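Local atomic coordinates of propionate kinase (Francisella tularensis subsp. tularensis, PDB entry 3KHY), a protein that probably catalyses the reversible transfer of a phosphate group between ATP and acetate, yielding acetyl phosphate and ADP with magnesium or manganese as cofactor. Residues N20-Q25 / E379-I384; G83-H88 / L374-E379. All blocks are in the same frame, centred on the assembly; numbering follows the deposited sequence.

Interaction 1: residues N20-Q25 / E379-I384; sequences NPHTSQ and ETQNLI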
ATOM      1  N   ASN A  20     -17.120  -8.691 -34.322  1.00 25.19           N
ATOM      2  CA  ASN A  20     -18.562  -8.823 -34.463  1.00 24.82           C
ATOM      3  C   ASN A  20     -19.152  -9.042 -33.089  1.00 25.00           C
ATOM      4  O   ASN A  20     -18.969 -10.109 -32.498  1.00 20.67           O
ATOM      5  CB  ASN A  20     -18.911  -9.988 -35.394  1.00 29.65           C
ATOM      6  CG  ASN A  20     -20.407 -10.122 -35.624  1.00 36.38           C
ATOM      7  OD1 ASN A  20     -21.193 -10.139 -34.678  1.00 44.16           O
ATOM      8  ND2 ASN A  20     -20.807 -10.218 -36.889  1.00 37.18           N
ATOM      9  N   PRO A  21     -19.857  -8.027 -32.567  1.00 35.72           N
ATOM     10  CA  PRO A  21     -20.362  -8.023 -31.188  1.00 40.42           C
ATOM     11  C   PRO A  21     -21.405  -9.108 -30.943  1.00 48.90           C
ATOM     12  O   PRO A  21     -21.587  -9.549 -29.810  1.00 51.74           O
ATOM     13  CB  PRO A  21     -21.029  -6.647 -31.053  1.00 39.33           C
ATOM     14  CG  PRO A  21     -20.584  -5.857 -32.233  1.00 40.46           C
ATOM     15  CD  PRO A  21     -20.284  -6.833 -33.314  1.00 37.90           C
ATOM     16  N   HIS A  22     -22.073  -9.546 -32.002  0.50 44.09           N
ATOM     17  CA  HIS A  22     -23.158 -10.506 -31.868  0.50 48.43           C
ATOM     18  C   HIS A  22     -22.661 -11.950 -31.839  0.50 43.49           C
ATOM     19  O   HIS A  22     -23.221 -12.792 -31.137  0.50 40.09           O
ATOM     20  CB  HIS A  22     -24.181 -10.292 -32.982  0.50 55.77           C
ATOM     21  CG  HIS A  22     -24.580  -8.859 -33.150  0.50 66.95           C
ATOM     22  ND1 HIS A  22     -24.110  -8.071 -34.178  0.50 70.44           N
ATOM     23  CD2 HIS A  22     -25.381  -8.065 -32.401  0.50 69.55           C
ATOM     24  CE1 HIS A  22     -24.619  -6.857 -34.064  0.50 71.99           C
ATOM     25  NE2 HIS A  22     -25.392  -6.828 -32.995  0.50 71.68           N
ATOM     26  N   THR A  23     -21.603 -12.229 -32.593  1.00 45.47           N
ATOM     27  CA  THR A  23     -21.014 -13.561 -32.610  1.00 37.30           C
ATOM     28  C   THR A  23     -19.812 -13.631 -31.676  1.00 34.15           C
ATOM     29  O   THR A  23     -19.321 -14.716 -31.364  1.00 32.43           O
ATOM     30  CB  THR A  23     -20.558 -13.960 -34.022  1.00 35.66           C
ATOM     31  OG1 THR A  23     -19.530 -13.067 -34.461  1.00 30.67           O
ATOM     32  CG2 THR A  23     -21.724 -13.896 -34.993  1.00 42.23           C
ATOM     33  N   SER A  24     -19.343 -12.462 -31.246  1.00 35.58           N
ATOM     34  CA  SER A  24     -18.187 -12.355 -30.351  1.00 35.37           C
ATOM     35  C   SER A  24     -16.873 -12.656 -31.056  1.00 34.84           C
ATOM     36  O   SER A  24     -15.840 -12.801 -30.409  1.00 34.47           O
ATOM     37  CB  SER A  24     -18.331 -13.275 -29.137  1.00 33.91           C
ATOM     38  OG  SER A  24     -19.413 -12.874 -28.316  1.00 39.53           O
ATOM     39  N   GLN A  25     -16.906 -12.739 -32.381  1.00 29.12           N
ATOM     40  CA  GLN A  25     -15.719 -13.146 -33.127  1.00 37.11           C
ATOM     41  C   GLN A  25     -14.831 -11.981 -33.525  1.00 31.04           C
ATOM     42  O   GLN A  25     -15.297 -10.955 -34.028  1.00 26.71           O
ATOM     43  CB  GLN A  25     -16.095 -13.972 -34.360  1.00 46.50           C
ATOM     44  CG  GLN A  25     -16.503 -15.398 -34.030  1.00 58.75           C
ATOM     45  CD  GLN A  25     -17.005 -16.150 -35.245  1.00 75.27           C
ATOM     46  OE1 GLN A  25     -16.669 -15.808 -36.381  1.00 80.70           O
ATOM     47  NE2 GLN A  25     -17.817 -17.179 -35.013  1.00 79.08           N
ATOM     48  N   GLU A 379     -19.520  -2.659 -25.329  1.00 22.96           N
ATOM     49  CA  GLU A 379     -19.863  -1.357 -24.761  1.00 19.88           C
ATOM     50  C   GLU A 379     -20.273  -0.380 -25.852  1.00 24.56           C
ATOM     51  O   GLU A 379     -21.179   0.439 -25.677  1.00 29.25           O
ATOM     52  CB  GLU A 379     -18.660  -0.789 -24.006  1.00 22.37           C
ATOM     53  CG  GLU A 379     -18.387  -1.498 -22.707  1.00 27.53           C
ATOM     54  CD  GLU A 379     -19.399  -1.109 -21.665  1.00 39.39           C
ATOM     55  OE1 GLU A 379     -19.445   0.092 -21.324  1.00 40.57           O
ATOM     56  OE2 GLU A 379     -20.156  -1.989 -21.209  1.00 40.59           O
ATOM     57  N   THR A 380     -19.581  -0.463 -26.980  1.00 22.34           N
ATOM     58  CA  THR A 380     -19.833   0.434 -28.104  1.00 22.11           C
ATOM     59  C   THR A 380     -21.182   0.117 -28.755  1.00 27.49           C
ATOM     60  O   THR A 380     -22.011   1.003 -28.942  1.00 32.33           O
ATOM     61  CB  THR A 380     -18.695   0.341 -29.140  1.00 25.29           C
ATOM     62  OG1 THR A 380     -17.467   0.768 -28.531  1.00 27.27           O
ATOM     63  CG2 THR A 380     -18.993   1.217 -30.366  1.00 25.45           C
ATOM     64  N   GLN A 381     -21.396  -1.153 -29.074  1.00 26.07           N
ATOM     65  CA  GLN A 381     -22.664  -1.622 -29.625  1.00 32.31           C
ATOM     66  C   GLN A 381     -23.852  -1.167 -28.767  1.00 35.37           C
ATOM     67  O   GLN A 381     -24.898  -0.767 -29.284  1.00 39.06           O
ATOM     68  CB  GLN A 381     -22.649  -3.149 -29.719  1.00 37.05           C
ATOM     69  CG  GLN A 381     -23.978  -3.774 -30.122  1.00 42.61           C
ATOM     70  CD  GLN A 381     -24.321  -3.526 -31.571  1.00 49.54           C
ATOM     71  OE1 GLN A 381     -23.443  -3.249 -32.390  1.00 51.46           O
ATOM     72  NE2 GLN A 381     -25.604  -3.630 -31.904  1.00 56.49           N
ATOM     73  N   ASN A 382     -23.679  -1.226 -27.452  1.00 35.80           N
ATOM     74  CA  ASN A 382     -24.738  -0.868 -26.521  1.00 36.49           C
ATOM     75  C   ASN A 382     -25.215   0.574 -26.681  1.00 38.91           C
ATOM     76  O   ASN A 382     -26.356   0.890 -26.354  1.00 45.74           O
ATOM     77  CB  ASN A 382     -24.280  -1.107 -25.082  1.00 39.33           C
ATOM     78  CG  ASN A 382     -25.383  -0.853 -24.072  1.00 48.34           C
ATOM     79  OD1 ASN A 382     -25.220  -0.062 -23.143  1.00 50.95           O
ATOM     80  ND2 ASN A 382     -26.516  -1.520 -24.254  1.00 49.47           N
ATOM     81  N   LEU A 383     -24.348   1.437 -27.199  1.00 32.29           N
ATOM     82  CA  LEU A 383     -24.660   2.860 -27.308  1.00 35.32           C
ATOM     83  C   LEU A 383     -25.098   3.333 -28.697  1.00 40.42           C
ATOM     84  O   LEU A 383     -25.381   4.516 -28.875  1.00 42.59           O
ATOM     85  CB  LEU A 383     -23.467   3.705 -26.868  1.00 32.35           C
ATOM     86  CG  LEU A 383     -23.058   3.645 -25.402  1.00 28.95           C
ATOM     87  CD1 LEU A 383     -21.739   4.374 -25.208  1.00 28.22           C
ATOM     88  CD2 LEU A 383     -24.148   4.247 -24.539  1.00 36.02           C
ATOM     89  N   ILE A 384     -25.142   2.437 -29.677  1.00 45.80           N
ATOM     90  CA  ILE A 384     -25.469   2.847 -31.044  1.00 46.83           C
ATOM     91  C   ILE A 384     -26.777   2.241 -31.548  1.00 56.57           C
ATOM     92  O   ILE A 384     -27.655   1.894 -30.761  1.00 57.48           O
ATOM     93  CB  ILE A 384     -24.345   2.492 -32.037  1.00 46.91           C
ATOM     94  CG1 ILE A 384     -24.281   0.982 -32.251  1.00 48.48           C
ATOM     95  CG2 ILE A 384     -23.002   3.040 -31.559  1.00 44.61           C
ATOM     96  CD1 ILE A 384     -23.276   0.571 -33.286  1.00 45.94           C
TER
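Gln381, on the last turn of the C-terminal helix 372-382, reaches across to Pro21 and His22 at the tip of the hairpin joining strands 14-20 and 25-33. Within 379-384 it is the one residue that touches the loop, and its side chain meets two different surfaces. The firmer half is aliphatic. Pro21 directs its ring at the helix, CB lying 4.1 Å from Gln381 CB, and the proline and glutamine side chains cross at about a right angle. Pro21 and Thr380 both also touch Ile4 of strand 3-9, next to this patch in the fold. The other half is looser and solvent-facing. Gln381 leaves the helix with CG anti to the backbone N (chi1 173°) and then bends at chi2 (71°), which brings its amide up beside the imidazole instead of straight outward. There the amide nitrogen stands at the edge of the ring, near its plane, with Gln381 NE2 3.4 Å from His22 NE2. The two flat groups are turned 74° apart. Despite the proximity the angle is poor and no hydrogen bond forms; because His22 is disordered over two conformers, this half is the less certain one. The loop has its own internal brace: Asn20 OD1 accepts from His22 N at 2.9 Å, an Asx turn, and from Thr23 N at 3.0 Å, the latter from above the carbonyl plane. The chemistry is therefore that of van der Waals packing with polar groups alongside. Gln381 OE1 sits 3.9 Å from Pro21 CG, buried by the contact and without a hydrogen-bonding partner in the model, which implies that shape, more than directed bonding, joins hairpin and helix here.

Interaction 2: residues G83-H88 / L374-E379; sequences GHRVVH and LMIAQE
Strand 83-86 and the helical segment 374-379 approach to 8.2 Å between axes, with 120° between their directions, Gly83 and Ile376 being nearest, with CA atoms 6.2 Å apart. This is helix-on-sheet packing in an ASKHA (actin-like ATPase) fold, in which the C-terminal helix packs over one face of the sheet, against strand 79-86, which runs between strands 3-9 and 137-141. Within 374-379 Ile376 alone makes the contact, and its two branches divide the task. CG2, anti to the backbone N, rests on bare main chain, 4.0 Å from Gly83 C, where glycine has no side chain to hold the methyl off. The other branch runs out along the strand to Arg85. His84 points to the far side of the sheet, against Ile125 and Cys128 of helix 118-131. Arg85 is predicted to bind substrate; its NE forms a salt bridge with Asp142, the predicted proton donor/acceptor, and NH2 another with Glu372, a predicted magnesium ligand at the start of the same helix. Ile376 CD1 lies alongside the extended arginine, 3.9 Å from Arg85 CB and 4.3 Å from Arg85 NH1, meeting the guanidinium obliquely.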
ATOM      1  N   GLY A  83     -14.902   1.971 -31.424  1.00 27.69           N
ATOM      2  CA  GLY A  83     -14.714   2.044 -29.984  1.00 22.62           C
ATOM      3  C   GLY A  83     -13.265   2.318 -29.630  1.00 26.23           C
ATOM      4  O   GLY A  83     -12.370   1.630 -30.117  1.00 29.07           O
ATOM      5  N   HIS A  84     -13.041   3.330 -28.795  1.00 19.92           N
ATOM      6  CA  HIS A  84     -11.699   3.747 -28.406  1.00 19.44           C
ATOM      7  C   HIS A  84     -11.440   3.413 -26.957  1.00 26.76           C
ATOM      8  O   HIS A  84     -12.232   3.769 -26.081  1.00 21.42           O
ATOM      9  CB  HIS A  84     -11.540   5.262 -28.553  1.00 22.60           C
ATOM     10  CG  HIS A  84     -11.695   5.759 -29.958  1.00 24.72           C
ATOM     11  ND1 HIS A  84     -10.620   5.980 -30.789  1.00 30.30           N
ATOM     12  CD2 HIS A  84     -12.798   6.085 -30.672  1.00 30.53           C
ATOM     13  CE1 HIS A  84     -11.053   6.420 -31.958  1.00 34.71           C
ATOM     14  NE2 HIS A  84     -12.371   6.488 -31.915  1.00 34.87           N
ATOM     15  N   ARG A  85     -10.325   2.742 -26.697  1.00 24.80           N
ATOM     16  CA  ARG A  85      -9.837   2.615 -25.336  1.00 23.05           C
ATOM     17  C   ARG A  85      -9.347   3.980 -24.890  1.00 24.31           C
ATOM     18  O   ARG A  85      -8.662   4.676 -25.645  1.00 24.17           O
ATOM     19  CB  ARG A  85      -8.682   1.613 -25.274  1.00 28.62           C
ATOM     20  CG  ARG A  85      -8.221   1.288 -23.856  1.00 30.00           C
ATOM     21  CD  ARG A  85      -7.165   0.176 -23.880  1.00 29.56           C
ATOM     22  NE  ARG A  85      -7.023  -0.454 -22.574  1.00 44.67           N
ATOM     23  CZ  ARG A  85      -7.379  -1.709 -22.313  1.00 53.97           C
ATOM     24  NH1 ARG A  85      -7.876  -2.477 -23.276  1.00 52.92           N
ATOM     25  NH2 ARG A  85      -7.220  -2.204 -21.094  1.00 59.62           N
ATOM     26  N   VAL A  86      -9.727   4.376 -23.678  1.00 17.71           N
ATOM     27  CA  VAL A  86      -9.172   5.555 -23.044  1.00 18.42           C
ATOM     28  C   VAL A  86      -8.695   5.142 -21.658  1.00 22.09           C
ATOM     29  O   VAL A  86      -9.473   4.628 -20.862  1.00 20.08           O
ATOM     30  CB  VAL A  86     -10.212   6.686 -22.945  1.00 21.40           C
ATOM     31  CG1 VAL A  86      -9.662   7.847 -22.129  1.00 22.88           C
ATOM     32  CG2 VAL A  86     -10.606   7.154 -24.348  1.00 25.64           C
ATOM     33  N   VAL A  87      -7.417   5.360 -21.370  1.00 20.57           N
ATOM     34  CA  VAL A  87      -6.834   4.852 -20.131  1.00 18.55           C
ATOM     35  C   VAL A  87      -7.359   5.540 -18.871  1.00 17.17           C
ATOM     36  O   VAL A  87      -7.518   4.891 -17.838  1.00 18.85           O
ATOM     37  CB  VAL A  87      -5.279   4.863 -20.177  1.00 25.40           C
ATOM     38  CG1 VAL A  87      -4.778   4.013 -21.352  1.00 26.85           C
ATOM     39  CG2 VAL A  87      -4.750   6.281 -20.300  1.00 24.87           C
ATOM     40  N   HIS A  88      -7.656   6.837 -18.932  1.00 14.32           N
ATOM     41  CA  HIS A  88      -8.075   7.529 -17.712  1.00 19.00           C
ATOM     42  C   HIS A  88      -9.222   8.518 -17.909  1.00 19.99           C
ATOM     43  O   HIS A  88      -9.083   9.491 -18.647  1.00 22.95           O
ATOM     44  CB  HIS A  88      -6.881   8.230 -17.059  1.00 20.78           C
ATOM     45  CG  HIS A  88      -6.950   8.280 -15.566  1.00 16.44           C
ATOM     46  ND1 HIS A  88      -8.007   8.842 -14.890  1.00 13.77           N
ATOM     47  CD2 HIS A  88      -6.087   7.839 -14.618  1.00 18.50           C
ATOM     48  CE1 HIS A  88      -7.794   8.756 -13.588  1.00 17.41           C
ATOM     49  NE2 HIS A  88      -6.634   8.151 -13.397  1.00 16.94           N
ATOM     50  N   LEU A 374     -13.196  -7.312 -27.085  1.00 22.26           N
ATOM     51  CA  LEU A 374     -14.610  -7.691 -27.174  1.00 20.91           C
ATOM     52  C   LEU A 374     -15.478  -6.839 -26.250  1.00 18.05           C
ATOM     53  O   LEU A 374     -16.578  -6.430 -26.616  1.00 23.24           O
ATOM     54  CB  LEU A 374     -14.800  -9.181 -26.861  1.00 22.39           C
ATOM     55  CG  LEU A 374     -16.232  -9.726 -26.863  1.00 26.50           C
ATOM     56  CD1 LEU A 374     -16.922  -9.451 -28.193  1.00 25.84           C
ATOM     57  CD2 LEU A 374     -16.237 -11.228 -26.565  1.00 25.58           C
HETATM   58  N   MSE A 375     -14.981  -6.572 -25.044  1.00 16.14           N
HETATM   59  CA  MSE A 375     -15.734  -5.776 -24.092  1.00 20.60           C
HETATM   60  C   MSE A 375     -15.949  -4.366 -24.637  1.00 19.77           C
HETATM   61  O   MSE A 375     -17.026  -3.798 -24.507  1.00 24.86           O
HETATM   62  CB  MSE A 375     -14.997  -5.708 -22.754  1.00 19.43           C
HETATM   63  CG  MSE A 375     -15.769  -4.985 -21.665  1.00 24.66           C
HETATM   64 SE   MSE A 375     -17.394  -5.952 -21.116  1.00 41.42          SE
HETATM   65  CE  MSE A 375     -18.192  -4.574 -20.024  1.00 90.27           C
ATOM     66  N   ILE A 376     -14.904  -3.796 -25.225  1.00 17.13           N
ATOM     67  CA  ILE A 376     -15.016  -2.473 -25.816  1.00 17.07           C
ATOM     68  C   ILE A 376     -16.039  -2.501 -26.958  1.00 21.40           C
ATOM     69  O   ILE A 376     -16.835  -1.575 -27.103  1.00 19.39           O
ATOM     70  CB  ILE A 376     -13.658  -1.973 -26.317  1.00 18.81           C
ATOM     71  CG1 ILE A 376     -12.779  -1.556 -25.132  1.00 14.20           C
ATOM     72  CG2 ILE A 376     -13.830  -0.804 -27.271  1.00 21.42           C
ATOM     73  CD1 ILE A 376     -11.334  -1.259 -25.545  1.00 19.68           C
ATOM     74  N   ALA A 377     -16.029  -3.570 -27.754  1.00 19.73           N
ATOM     75  CA  ALA A 377     -16.991  -3.709 -28.852  1.00 21.22           C
ATOM     76  C   ALA A 377     -18.418  -3.820 -28.325  1.00 23.77           C
ATOM     77  O   ALA A 377     -19.344  -3.249 -28.901  1.00 28.15           O
ATOM     78  CB  ALA A 377     -16.655  -4.909 -29.725  1.00 20.19           C
ATOM     79  N   GLN A 378     -18.593  -4.546 -27.222  1.00 20.06           N
ATOM     80  CA  GLN A 378     -19.916  -4.687 -26.612  1.00 22.04           C
ATOM     81  C   GLN A 378     -20.416  -3.383 -26.000  1.00 22.86           C
ATOM     82  O   GLN A 378     -21.599  -3.046 -26.114  1.00 23.85           O
ATOM     83  CB  GLN A 378     -19.914  -5.794 -25.558  1.00 24.68           C
ATOM     84  CG  GLN A 378     -19.726  -7.191 -26.124  1.00 34.41           C
ATOM     85  CD  GLN A 378     -19.508  -8.223 -25.040  1.00 37.67           C
ATOM     86  OE1 GLN A 378     -19.201  -7.883 -23.897  1.00 42.13           O
ATOM     87  NE2 GLN A 378     -19.653  -9.493 -25.394  1.00 35.54           N
ATOM     88  N   GLU A 379     -19.520  -2.659 -25.329  1.00 22.96           N
ATOM     89  CA  GLU A 379     -19.863  -1.357 -24.761  1.00 19.88           C
ATOM     90  C   GLU A 379     -20.273  -0.380 -25.852  1.00 24.56           C
ATOM     91  O   GLU A 379     -21.179   0.439 -25.677  1.00 29.25           O
ATOM     92  CB  GLU A 379     -18.660  -0.789 -24.006  1.00 22.37           C
ATOM     93  CG  GLU A 379     -18.387  -1.498 -22.707  1.00 27.53           C
ATOM     94  CD  GLU A 379     -19.399  -1.109 -21.665  1.00 39.39           C
ATOM     95  OE1 GLU A 379     -19.445   0.092 -21.324  1.00 40.57           O
ATOM     96  OE2 GLU A 379     -20.156  -1.989 -21.209  1.00 40.59           O
TER

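Overall arrangement
Followed from the N terminus, the chain first forms the hairpin tip 20-25 and later strand 79-86, and returns to both only at its end, through helix 372-382. Interaction 2 closes a loop of 285 residues, nested inside the larger loop of 353 residues closed by interaction 1; the two do not cross. Successive turns of one helix serve them, with Glu379 common to both segments, and their centres lie about 11 Å apart. Interaction 2 sets the helix on the buried middle of the sheet near the predicted active site, whereas interaction 1 joins its last turn to the hairpin tip at the protein surface. Thr380 against Gly83 and Ser24 against Leu374 bridge the two.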